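Side-chain contacts in vanadium-dependent bromoperoxidase (Corallina officinalis, PDB 1QHB), which catalyses the hydrogen peroxide-dependent halogenation of organic substrates with bromide, using a vanadate cofactor in a calcium-stabilised homododecamer: residues P145-L150 and P479-G484; R318-I323 and A327-F332; I495-F500 and T529-L534. All blocks are in the same frame, centred on the assembly; numbering follows the deposited sequence.

Contact 1. Residues P145-L150 and P479-G484. With PO4 (phosphate ion), chain G.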
loop_
_atom_site.group_PDB
_atom_site.type_symbol
_atom_site.label_atom_id
_atom_site.label_comp_id
_atom_site.label_asym_id
_atom_site.label_seq_id
_atom_site.Cartn_x
_atom_site.Cartn_y
_atom_site.Cartn_z
ATOM N N PRO A 145 24.818 -24.773 -18.685
ATOM C CA PRO A 145 24.449 -26.176 -18.545
ATOM C C PRO A 145 25.578 -26.983 -17.917
ATOM O O PRO A 145 26.723 -26.554 -17.811
ATOM C CB PRO A 145 24.179 -26.601 -19.983
ATOM C CG PRO A 145 25.007 -25.685 -20.845
ATOM C CD PRO A 145 25.073 -24.359 -20.100
ATOM N N PRO A 146 25.276 -28.186 -17.435
ATOM C CA PRO A 146 26.259 -29.070 -16.849
ATOM C C PRO A 146 27.487 -29.236 -17.744
ATOM O O PRO A 146 27.319 -29.469 -18.935
ATOM C CB PRO A 146 25.555 -30.415 -16.749
ATOM C CG PRO A 146 24.072 -30.157 -16.877
ATOM C CD PRO A 146 23.910 -28.811 -17.518
ATOM N N ALA A 147 28.691 -29.230 -17.160
ATOM C CA ALA A 147 29.903 -29.519 -17.933
ATOM C C ALA A 147 30.077 -30.992 -18.262
ATOM O O ALA A 147 29.514 -31.860 -17.625
ATOM C CB ALA A 147 31.130 -29.063 -17.144
ATOM N N PRO A 148 30.818 -31.297 -19.333
ATOM C CA PRO A 148 31.146 -32.662 -19.730
ATOM C C PRO A 148 31.767 -33.434 -18.556
ATOM O O PRO A 148 32.502 -32.812 -17.799
ATOM C CB PRO A 148 32.232 -32.482 -20.804
ATOM C CG PRO A 148 31.989 -31.128 -21.349
ATOM C CD PRO A 148 31.524 -30.274 -20.178
ATOM N N VAL A 149 31.490 -34.717 -18.393
ATOM C CA VAL A 149 32.069 -35.504 -17.315
ATOM C C VAL A 149 33.353 -36.176 -17.800
ATOM O O VAL A 149 33.585 -36.355 -19.014
ATOM C CB VAL A 149 31.139 -36.561 -16.692
ATOM C CG1 VAL A 149 29.957 -35.859 -15.998
ATOM C CG2 VAL A 149 30.584 -37.535 -17.708
ATOM N N LEU A 150 34.197 -36.569 -16.845
ATOM C CA LEU A 150 35.510 -37.110 -17.098
ATOM C C LEU A 150 35.518 -38.346 -17.955
ATOM O O LEU A 150 36.479 -38.573 -18.706
ATOM C CB LEU A 150 36.266 -37.449 -15.816
ATOM C CG LEU A 150 36.967 -36.379 -14.998
ATOM C CD1 LEU A 150 37.629 -37.035 -13.785
ATOM C CD2 LEU A 150 38.000 -35.635 -15.821
ATOM N N PRO A 479 38.185 -21.934 -10.937
ATOM C CA PRO A 479 37.698 -23.031 -11.711
ATOM C C PRO A 479 37.522 -22.773 -13.193
ATOM O O PRO A 479 37.513 -21.631 -13.689
ATOM C CB PRO A 479 36.368 -23.419 -11.035
ATOM C CG PRO A 479 36.621 -23.007 -9.598
ATOM C CD PRO A 479 37.264 -21.629 -9.779
ATOM N N SER A 480 37.443 -23.905 -13.915
ATOM C CA SER A 480 37.399 -23.815 -15.368
ATOM C C SER A 480 36.104 -23.468 -16.042
ATOM O O SER A 480 36.176 -23.044 -17.208
ATOM C CB SER A 480 37.851 -25.233 -15.829
ATOM O OG SER A 480 38.361 -25.141 -17.159
ATOM N N TYR A 481 34.929 -23.669 -15.431
ATOM C CA TYR A 481 33.692 -23.481 -16.212
ATOM C C TYR A 481 32.719 -22.526 -15.570
ATOM O O TYR A 481 32.246 -22.833 -14.486
ATOM C CB TYR A 481 33.106 -24.900 -16.258
ATOM C CG TYR A 481 31.842 -25.082 -17.055
ATOM C CD1 TYR A 481 31.932 -25.271 -18.424
ATOM C CD2 TYR A 481 30.582 -25.105 -16.464
ATOM C CE1 TYR A 481 30.812 -25.454 -19.190
ATOM C CE2 TYR A 481 29.421 -25.269 -17.232
ATOM C CZ TYR A 481 29.563 -25.442 -18.571
ATOM O OH TYR A 481 28.474 -25.624 -19.384
ATOM N N GLY A 482 32.439 -21.389 -16.165
ATOM C CA GLY A 482 32.934 -20.984 -17.436
ATOM C C GLY A 482 34.201 -20.160 -17.399
ATOM O O GLY A 482 35.012 -20.308 -16.495
ATOM N N SER A 483 34.364 -19.267 -18.369
ATOM C CA SER A 483 35.622 -18.542 -18.526
ATOM C C SER A 483 35.410 -17.058 -18.448
ATOM O O SER A 483 34.498 -16.514 -19.095
ATOM C CB SER A 483 36.195 -18.960 -19.931
ATOM O OG SER A 483 37.152 -17.999 -20.411
ATOM N N GLY A 484 36.304 -16.334 -17.769
ATOM C CA GLY A 484 36.222 -14.890 -17.687
ATOM C C GLY A 484 36.479 -14.260 -19.031
ATOM O O GLY A 484 35.776 -13.324 -19.438
HETATM P P PO4 G . 39.853 -17.354 -17.462
HETATM O O1 PO4 G . 40.847 -18.447 -17.284
HETATM O O2 PO4 G . 39.657 -17.012 -18.900
HETATM O O3 PO4 G . 40.303 -16.168 -16.714
HETATM O O4 PO4 G . 38.551 -17.876 -16.903
#
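Tyr481 extends its ring toward residues 145-150 because CG stands anti to the backbone N (chi1 -177°), and chi2 of 84° turns one ring face to Ala147 and the phenol edge to Pro145. The CB of Ala147 lies almost exactly on the ring normal, 3.9 Å from the Tyr481 centroid, a CH-pi contact over the middle of the face. At the ring's edge, near its plane, sits the carbonyl of Pro145, whose O accepts the hydrogen bond from Tyr481 OH at a short 2.5 Å. The donor lies 35° out of the carbonyl plane. The same hydroxyl touches the Pro145 ring, with OH 3.7 Å from Pro145 CD. A phenylalanine in its place lacks this hydroxyl, and the carbonyl of Pro145 would probably be left without its donor.

The tyrosine belongs to the loop that leads into helix 484-499; Ser483 and Gly484, at the end of that loop, line the vanadate pocket of the haloperoxidase fold, here occupied by phosphate. The peptide bond after Tyr481 is cis, and two residues on Ser483 is the N-cap of that helix. Ser483 OG gives a hydrogen bond to phosphate O2 at 3.1 Å and also caps Ala486 N. Gly484 N, in the first turn, points at phosphate O4 with a distance of 2.9 Å; the helix start would probably favour an anion there. Lys398 NZ bonds the carbonyls of Pro479 and Gly482 as well as the phosphate, tying the loop to the anion. His402 also meets the Tyr481 ring edge-to-face.

Contact 2. Residues R318-I323 and A327-F332; sequences RLIRTI and ATWVHF
Ala327 joins residues 318-323 through its backbone: its N-H reaches Ile323 O over 3.1 Å with an N-H...O angle of 165°. The bond spans four residues and is the i to i+4 link of the first turn of helix 323-332. Its methyl group stays near the same carbonyl, with Ala327 CB 4.0 Å from Ile323 O, and elsewhere packs on Ala548 of helix 530-548. Thr328 follows on another side of the helix; its OG1 is taken up by Arg324 O, and its own carbonyl accepts from Ser275 OG of a neighbouring subunit.

This is the junction at which the loop after strand 313-318 enters helix 323-332. Thr322 is the N-cap, although the bond from its OG1 to Asp325 N is weak, and Asp325 also pairs with Arg318 NE in a salt bridge. Trp329, two turns on from this cap, supplies the side-chain half of the contact. Its CG is anti to the backbone N (chi1 -156°), which directs the indole toward the incoming loop, where the delta methyl of Ile320 meets the pyrrole part: Ile320 CD1 lies 3.6 Å from Trp329 CD1 and 4.2 Å from Trp329 CG. The two side chains cross at about a right angle, and the methyl approaches the ring obliquely. Beyond the tryptophan, Val330 O accepts a weak hydrogen bond from Arg545 NH1. His331 and Phe332 then lay their rings against each other, with His331 CG 3.7 Å above the centre of the phenylalanine ring.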
loop_
_atom_site.group_PDB
_atom_site.type_symbol
_atom_site.label_atom_id
_atom_site.label_comp_id
_atom_site.label_asym_id
_atom_site.label_seq_id
_atom_site.Cartn_x
_atom_site.Cartn_y
_atom_site.Cartn_z
ATOM N N ARG A 318 55.997 -8.799 -32.489
ATOM C CA ARG A 318 55.642 -9.059 -33.886
ATOM C C ARG A 318 54.132 -9.240 -33.999
ATOM O O ARG A 318 53.433 -9.464 -32.979
ATOM C CB ARG A 318 56.459 -10.274 -34.313
ATOM C CG ARG A 318 55.991 -11.542 -33.584
ATOM C CD ARG A 318 56.900 -12.723 -33.941
ATOM N NE ARG A 318 56.452 -13.957 -33.353
ATOM C CZ ARG A 318 57.122 -15.089 -33.315
ATOM N NH1 ARG A 318 58.330 -15.117 -33.887
ATOM N NH2 ARG A 318 56.575 -16.176 -32.780
ATOM N N LEU A 319 53.625 -9.093 -35.219
ATOM C CA LEU A 319 52.198 -9.365 -35.461
ATOM C C LEU A 319 51.963 -10.800 -35.048
ATOM O O LEU A 319 52.885 -11.602 -35.282
ATOM C CB LEU A 319 51.855 -9.151 -36.949
ATOM C CG LEU A 319 51.956 -7.677 -37.364
ATOM C CD1 LEU A 319 51.868 -7.571 -38.888
ATOM C CD2 LEU A 319 50.908 -6.792 -36.691
ATOM N N ILE A 320 50.824 -11.164 -34.498
ATOM C CA ILE A 320 50.594 -12.550 -34.120
ATOM C C ILE A 320 50.963 -13.489 -35.256
ATOM O O ILE A 320 50.372 -13.532 -36.335
ATOM C CB ILE A 320 49.157 -12.797 -33.607
ATOM C CG1 ILE A 320 48.984 -12.010 -32.275
ATOM C CG2 ILE A 320 48.906 -14.271 -33.384
ATOM C CD1 ILE A 320 47.474 -11.864 -31.963
ATOM N N ARG A 321 51.818 -14.470 -34.971
ATOM C CA ARG A 321 52.302 -15.436 -35.954
ATOM C C ARG A 321 52.039 -16.887 -35.655
ATOM O O ARG A 321 51.652 -17.704 -36.500
ATOM C CB ARG A 321 53.851 -15.206 -35.882
ATOM C CG ARG A 321 54.534 -15.322 -37.197
ATOM C CD ARG A 321 55.991 -14.807 -37.216
ATOM N NE ARG A 321 56.473 -15.178 -38.554
ATOM C CZ ARG A 321 56.158 -14.461 -39.644
ATOM N NH1 ARG A 321 55.485 -13.296 -39.681
ATOM N NH2 ARG A 321 56.626 -14.976 -40.792
ATOM N N THR A 322 52.344 -17.279 -34.404
ATOM C CA THR A 322 52.185 -18.663 -34.021
ATOM C C THR A 322 51.031 -18.815 -33.029
ATOM O O THR A 322 50.581 -17.843 -32.424
ATOM C CB THR A 322 53.447 -19.231 -33.352
ATOM O OG1 THR A 322 53.817 -18.364 -32.259
ATOM C CG2 THR A 322 54.672 -19.182 -34.280
ATOM N N ILE A 323 50.600 -20.057 -32.849
ATOM C CA ILE A 323 49.623 -20.386 -31.809
ATOM C C ILE A 323 50.100 -19.857 -30.464
ATOM O O ILE A 323 49.315 -19.245 -29.739
ATOM C CB ILE A 323 49.422 -21.906 -31.797
ATOM C CG1 ILE A 323 48.589 -22.243 -33.052
ATOM C CG2 ILE A 323 48.733 -22.398 -30.536
ATOM C CD1 ILE A 323 48.346 -23.709 -33.216
ATOM N N ALA A 327 48.321 -17.365 -27.444
ATOM C CA ALA A 327 48.349 -17.658 -26.003
ATOM C C ALA A 327 48.974 -16.514 -25.239
ATOM O O ALA A 327 48.455 -16.001 -24.205
ATOM C CB ALA A 327 49.148 -18.941 -25.764
ATOM N N THR A 328 50.101 -15.982 -25.679
ATOM C CA THR A 328 50.728 -14.854 -24.978
ATOM C C THR A 328 49.783 -13.646 -24.948
ATOM O O THR A 328 49.742 -12.857 -23.984
ATOM C CB THR A 328 52.045 -14.387 -25.652
ATOM O OG1 THR A 328 52.915 -15.534 -25.663
ATOM C CG2 THR A 328 52.744 -13.227 -24.936
ATOM N N TRP A 329 49.097 -13.368 -26.050
ATOM C CA TRP A 329 48.157 -12.249 -26.111
ATOM C C TRP A 329 47.103 -12.354 -24.989
ATOM O O TRP A 329 46.851 -11.356 -24.275
ATOM C CB TRP A 329 47.478 -12.278 -27.498
ATOM C CG TRP A 329 46.947 -10.938 -27.934
ATOM C CD1 TRP A 329 47.539 -10.072 -28.802
ATOM C CD2 TRP A 329 45.734 -10.299 -27.508
ATOM N NE1 TRP A 329 46.771 -8.928 -28.944
ATOM C CE2 TRP A 329 45.662 -9.051 -28.157
ATOM C CE3 TRP A 329 44.736 -10.661 -26.599
ATOM C CZ2 TRP A 329 44.613 -8.154 -27.986
ATOM C CZ3 TRP A 329 43.677 -9.783 -26.405
ATOM C CH2 TRP A 329 43.615 -8.543 -27.101
ATOM N N VAL A 330 46.544 -13.544 -24.775
ATOM C CA VAL A 330 45.491 -13.717 -23.773
ATOM C C VAL A 330 46.024 -14.033 -22.374
ATOM O O VAL A 330 45.259 -14.272 -21.430
ATOM C CB VAL A 330 44.441 -14.789 -24.204
ATOM C CG1 VAL A 330 43.787 -14.503 -25.548
ATOM C CG2 VAL A 330 45.110 -16.153 -24.224
ATOM N N HIS A 331 47.356 -13.929 -22.146
ATOM C CA HIS A 331 47.882 -14.158 -20.837
ATOM C C HIS A 331 47.635 -12.876 -20.013
ATOM O O HIS A 331 47.455 -12.921 -18.803
ATOM C CB HIS A 331 49.396 -14.434 -20.861
ATOM C CG HIS A 331 49.926 -14.973 -19.552
ATOM N ND1 HIS A 331 51.213 -15.449 -19.386
ATOM C CD2 HIS A 331 49.303 -15.234 -18.373
ATOM C CE1 HIS A 331 51.373 -15.905 -18.146
ATOM N NE2 HIS A 331 50.231 -15.783 -17.516
ATOM N N PHE A 332 47.831 -11.712 -20.677
ATOM C CA PHE A 332 47.812 -10.464 -19.922
ATOM C C PHE A 332 46.841 -9.418 -20.397
ATOM O O PHE A 332 46.848 -8.266 -19.918
ATOM C CB PHE A 332 49.225 -9.857 -20.034
ATOM C CG PHE A 332 50.318 -10.713 -19.440
ATOM C CD1 PHE A 332 50.276 -11.061 -18.083
ATOM C CD2 PHE A 332 51.343 -11.178 -20.226
ATOM C CE1 PHE A 332 51.287 -11.837 -17.532
ATOM C CE2 PHE A 332 52.346 -11.997 -19.715
ATOM C CZ PHE A 332 52.320 -12.315 -18.355
#

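Contact 3. Residues I495-F500 and T529-L534; sequences ILKAFF and TVAGEL
Leu496, Lys497, Ala531 and Leu534 join two antiparallel helices of the predominantly helical vanadium haloperoxidase fold. The C-terminal turn of helix 484-499 lies beside the first turn of helix 530-548; the axes of the short segments approach to 10.1 Å and run at 174° to one another.

The apolar contacts centre on Leu534, whose two methyl groups divide the work. CD1 faces the base of Leu496, 3.9 Å from Leu496 CB, and also touches Lys497 CG at 4.0 Å. CD2 meets the other leucine at its end, 3.9 Å from Leu496 CD1. The leucine side chains cross at about a right angle, and the two methyls of Leu534 touch the CB and the CD1 of Leu496. Leu496 is hemmed in further by Val379 and Val383 of helix 376-402 and by Tyr339 and Cys343 of helix 337-349.

The lysine makes its contribution as a hydrocarbon chain. It slides past Leu534 in the opposite direction and bends at chi3 (-68°), placing CD 3.9 Å from Ala531 CB, close to the point where the two backbones are nearest. Lys497 is buried, and its ammonium group is satisfied beyond the two segments: NZ bonds Asn535 OD1, one residue past Leu534, and Pro587 O. The aliphatic part of the side chain thus packs between the two helices, on Ala531 and Leu534, while its charged end reaches across to polar acceptors.

Polar bonds within each segment finish the helix ends. Phe500, the first residue to leave helical geometry, still gives its N-H to Leu496 O. At the start of the opposing helix, Thr529 is the N-cap, its OG1 accepting from Gly532 N at 3.1 Å.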
loop_
_atom_site.group_PDB
_atom_site.type_symbol
_atom_site.label_atom_id
_atom_site.label_comp_id
_atom_site.label_asym_id
_atom_site.label_seq_id
_atom_site.Cartn_x
_atom_site.Cartn_y
_atom_site.Cartn_z
ATOM N N ILE A 495 27.568 -6.101 -27.710
ATOM C CA ILE A 495 27.341 -4.644 -27.709
ATOM C C ILE A 495 27.764 -4.029 -29.025
ATOM O O ILE A 495 27.113 -3.112 -29.579
ATOM C CB ILE A 495 28.148 -3.993 -26.560
ATOM C CG1 ILE A 495 27.622 -4.304 -25.178
ATOM C CG2 ILE A 495 28.227 -2.449 -26.722
ATOM C CD1 ILE A 495 26.109 -4.086 -24.968
ATOM N N LEU A 496 28.962 -4.378 -29.499
ATOM C CA LEU A 496 29.460 -3.836 -30.755
ATOM C C LEU A 496 28.584 -4.259 -31.941
ATOM O O LEU A 496 28.412 -3.445 -32.842
ATOM C CB LEU A 496 30.909 -4.298 -30.993
ATOM C CG LEU A 496 31.963 -3.788 -30.003
ATOM C CD1 LEU A 496 33.307 -4.487 -30.276
ATOM C CD2 LEU A 496 32.102 -2.286 -30.076
ATOM N N LYS A 497 28.088 -5.502 -31.997
ATOM C CA LYS A 497 27.264 -5.840 -33.180
ATOM C C LYS A 497 25.926 -5.097 -33.082
ATOM O O LYS A 497 25.384 -4.809 -34.116
ATOM C CB LYS A 497 27.014 -7.318 -33.324
ATOM C CG LYS A 497 28.197 -8.246 -33.557
ATOM C CD LYS A 497 27.768 -9.671 -33.753
ATOM C CE LYS A 497 27.192 -10.245 -32.482
ATOM N NZ LYS A 497 27.002 -11.724 -32.466
ATOM N N ALA A 498 25.368 -4.732 -31.942
ATOM C CA ALA A 498 24.168 -3.964 -31.808
ATOM C C ALA A 498 24.441 -2.513 -32.234
ATOM O O ALA A 498 23.565 -1.880 -32.827
ATOM C CB ALA A 498 23.673 -3.891 -30.351
ATOM N N PHE A 499 25.584 -1.974 -31.827
ATOM C CA PHE A 499 25.787 -0.551 -32.032
ATOM C C PHE A 499 26.235 -0.173 -33.432
ATOM O O PHE A 499 25.986 0.964 -33.864
ATOM C CB PHE A 499 26.863 -0.119 -31.013
ATOM C CG PHE A 499 26.553 1.238 -30.470
ATOM C CD1 PHE A 499 26.830 2.368 -31.207
ATOM C CD2 PHE A 499 25.964 1.358 -29.243
ATOM C CE1 PHE A 499 26.532 3.621 -30.689
ATOM C CE2 PHE A 499 25.622 2.588 -28.734
ATOM C CZ PHE A 499 25.921 3.717 -29.458
ATOM N N PHE A 500 26.965 -1.055 -34.081
ATOM C CA PHE A 500 27.522 -0.774 -35.411
ATOM C C PHE A 500 26.658 -1.450 -36.475
ATOM O O PHE A 500 25.787 -2.259 -36.097
ATOM C CB PHE A 500 28.970 -1.252 -35.635
ATOM C CG PHE A 500 29.981 -0.321 -35.034
ATOM C CD1 PHE A 500 30.501 0.758 -35.715
ATOM C CD2 PHE A 500 30.422 -0.554 -33.727
ATOM C CE1 PHE A 500 31.411 1.604 -35.110
ATOM C CE2 PHE A 500 31.309 0.307 -33.124
ATOM C CZ PHE A 500 31.835 1.388 -33.813
ATOM N N THR A 529 32.165 -9.703 -43.113
ATOM C CA THR A 529 31.266 -8.703 -42.543
ATOM C C THR A 529 31.849 -8.363 -41.178
ATOM O O THR A 529 32.564 -9.206 -40.587
ATOM C CB THR A 529 29.825 -9.229 -42.363
ATOM O OG1 THR A 529 29.826 -10.352 -41.478
ATOM C CG2 THR A 529 29.241 -9.793 -43.651
ATOM N N VAL A 530 31.472 -7.224 -40.648
ATOM C CA VAL A 530 31.864 -6.794 -39.324
ATOM C C VAL A 530 31.403 -7.795 -38.289
ATOM O O VAL A 530 32.137 -8.174 -37.362
ATOM C CB VAL A 530 31.253 -5.402 -39.045
ATOM C CG1 VAL A 530 31.465 -4.947 -37.591
ATOM C CG2 VAL A 530 31.879 -4.373 -39.956
ATOM N N ALA A 531 30.166 -8.289 -38.393
ATOM C CA ALA A 531 29.643 -9.247 -37.416
ATOM C C ALA A 531 30.460 -10.526 -37.421
ATOM O O ALA A 531 30.726 -11.123 -36.345
ATOM C CB ALA A 531 28.181 -9.604 -37.666
ATOM N N GLY A 532 30.757 -11.058 -38.616
ATOM C CA GLY A 532 31.525 -12.319 -38.637
ATOM C C GLY A 532 32.947 -12.122 -38.130
ATOM O O GLY A 532 33.459 -13.026 -37.495
ATOM N N GLU A 533 33.613 -10.976 -38.346
ATOM C CA GLU A 533 34.954 -10.741 -37.852
ATOM C C GLU A 533 34.941 -10.370 -36.352
ATOM O O GLU A 533 35.964 -10.499 -35.673
ATOM C CB GLU A 533 35.649 -9.636 -38.659
ATOM C CG GLU A 533 36.047 -10.079 -40.079
ATOM C CD GLU A 533 36.985 -11.286 -40.008
ATOM O OE1 GLU A 533 38.159 -11.087 -39.585
ATOM O OE2 GLU A 533 36.506 -12.392 -40.329
ATOM N N LEU A 534 33.809 -9.904 -35.826
ATOM C CA LEU A 534 33.715 -9.616 -34.373
ATOM C C LEU A 534 33.479 -10.924 -33.654
ATOM O O LEU A 534 34.097 -11.252 -32.630
ATOM C CB LEU A 534 32.618 -8.622 -34.052
ATOM C CG LEU A 534 32.885 -7.158 -34.408
ATOM C CD1 LEU A 534 31.590 -6.327 -34.256
ATOM C CD2 LEU A 534 33.991 -6.580 -33.533
#

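Overall arrangement
Two helices tie the contacts together. Helix 484-499 starts at contact 1, on the bound phosphate, and ends in contact 3; helix 530-548 starts in contact 3 and carries Arg545, another phosphate ligand, toward contact 2. The contacts do not touch: nearest atoms are about 9 Å apart for contacts 1 and 2, about 11 Å for contacts 2 and 3 and about 13 Å for contacts 1 and 3. Contact 1 forms part of the anion pocket, whereas contact 2 flanks it, with the side chain of Trp329 about 6 Å from that of His485. Contact 3 lies away from the site. In sequence, contact 2 nests within the loop closed by contact 1, and contact 3 follows.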